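Local coordinates for DNA translocase coupling protein (Clostridium perfringens, PDB 6O1W) that probably binds ATP and DNA as an FtsK/SpoIIIE-family coupling translocase that serves transfer of the conjugative plasmid pCW3, at residues 250-253 with 254-257. Numbering follows the deposited sequence.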
# COMPACT_ATOMS: atom_id res chain seq x y z
N ARG A 250 -23.21 12.53 -13.39
CA ARG A 250 -22.52 13.30 -12.35
C ARG A 250 -23.29 13.20 -11.03
O ARG A 250 -22.70 12.85 -10.01
CB ARG A 250 -22.31 14.77 -12.77
CG ARG A 250 -21.26 15.50 -11.95
CD ARG A 250 -21.12 16.96 -12.37
NE ARG A 250 -19.75 17.42 -12.21
CZ ARG A 250 -18.83 17.42 -13.18
NH1 ARG A 250 -19.15 16.98 -14.40
NH2 ARG A 250 -17.60 17.85 -12.94
N ALA A 251 -24.63 13.44 -11.07
CA ALA A 251 -25.51 13.36 -9.90
C ALA A 251 -25.49 11.94 -9.29
O ALA A 251 -25.45 11.79 -8.06
CB ALA A 251 -26.92 13.76 -10.28
N LYS A 252 -25.46 10.92 -10.16
CA LYS A 252 -25.36 9.51 -9.78
C LYS A 252 -24.02 9.27 -9.03
O LYS A 252 -24.03 8.68 -7.95
CB LYS A 252 -25.46 8.65 -11.03
CG LYS A 252 -25.59 7.18 -10.78
CD LYS A 252 -26.25 6.56 -11.97
CE LYS A 252 -26.81 5.23 -11.58
NZ LYS A 252 -28.15 5.02 -12.17
N LEU A 253 -22.89 9.77 -9.58
CA LEU A 253 -21.56 9.66 -8.95
C LEU A 253 -21.49 10.42 -7.61
O LEU A 253 -20.85 9.95 -6.68
CB LEU A 253 -20.42 10.12 -9.89
CG LEU A 253 -20.13 9.22 -11.12
CD1 LEU A 253 -18.97 9.77 -11.93
CD2 LEU A 253 -19.86 7.79 -10.73
N VAL A 254 -22.16 11.59 -7.53
CA VAL A 254 -22.27 12.40 -6.31
C VAL A 254 -23.00 11.57 -5.25
O VAL A 254 -22.55 11.51 -4.12
CB VAL A 254 -22.95 13.79 -6.57
CG1 VAL A 254 -23.32 14.50 -5.26
CG2 VAL A 254 -22.06 14.68 -7.43
N ARG A 255 -24.10 10.91 -5.63
CA ARG A 255 -24.90 10.06 -4.74
C ARG A 255 -24.05 8.89 -4.24
O ARG A 255 -24.00 8.68 -3.04
CB ARG A 255 -26.15 9.57 -5.49
CG ARG A 255 -27.43 9.52 -4.66
CD ARG A 255 -28.66 9.86 -5.50
NE ARG A 255 -28.80 9.00 -6.68
CZ ARG A 255 -29.07 9.44 -7.91
NH1 ARG A 255 -29.26 10.73 -8.13
NH2 ARG A 255 -29.15 8.58 -8.92
N ILE A 256 -23.31 8.22 -5.14
CA ILE A 256 -22.38 7.12 -4.80
C ILE A 256 -21.27 7.59 -3.84
O ILE A 256 -20.91 6.84 -2.93
CB ILE A 256 -21.80 6.46 -6.07
CG1 ILE A 256 -22.90 5.71 -6.84
CG2 ILE A 256 -20.60 5.52 -5.71
CD1 ILE A 256 -22.55 5.36 -8.33
N GLU A 257 -20.69 8.81 -4.09
CA GLU A 257 -19.63 9.38 -3.24
C GLU A 257 -20.19 9.61 -1.81
O GLU A 257 -19.49 9.35 -0.83
CB GLU A 257 -19.08 10.68 -3.84
CG GLU A 257 -18.21 11.50 -2.90
CD GLU A 257 -17.67 12.81 -3.44
OE1 GLU A 257 -18.32 13.42 -4.32
OE2 GLU A 257 -16.59 13.24 -2.95
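Val254 N gives its hydrogen to Arg250 O at 2.8 Å, the first of four consecutive i to i+4 bonds that define this two-turn piece of the alpha-helix 247-266, part of the FtsK/SpoIIIE-type P-loop ATPase domain. Arg255 N to Ala251 O, Ile256 N to Lys252 O and Glu257 N to Leu253 O continue the series. Arg255 does not run straight out from the helix: its chain is turned about CG-CD (chi3 56°), which brings the guanidinium back to the preceding turn and lays one face of it over Lys252. Lys252 CA stands 4.0 Å above that plane, nearer the rim than the middle. Two like charges therefore come close, NZ of Lys252 lying 4.9 Å from NH2 of Arg255, but acidic groups of helix 185-209 probably offset the repulsion: Lys252 forms a salt bridge with Asp186, and Arg255 with Glu189. The apolar side of the helix faces the same neighbouring helix, with Leu253 and Ile256 both against Val185 and Ile256 also reaching Phe192; the Lys252 side chain touches Val185 as well. Here Leu253 and Ile256 touch through their end methyls, CD2 of Leu253 to CD1 of Ile256 at 4.3 Å; both residues are buried. Farther round the helix, Glu257 pairs with Lys242, which also touches Val254. With CG1 anti to the backbone N (chi1 168°), Val254 directs its other methyl back at the preceding turn, where CG2 comes to 3.2 Å from Arg250 O.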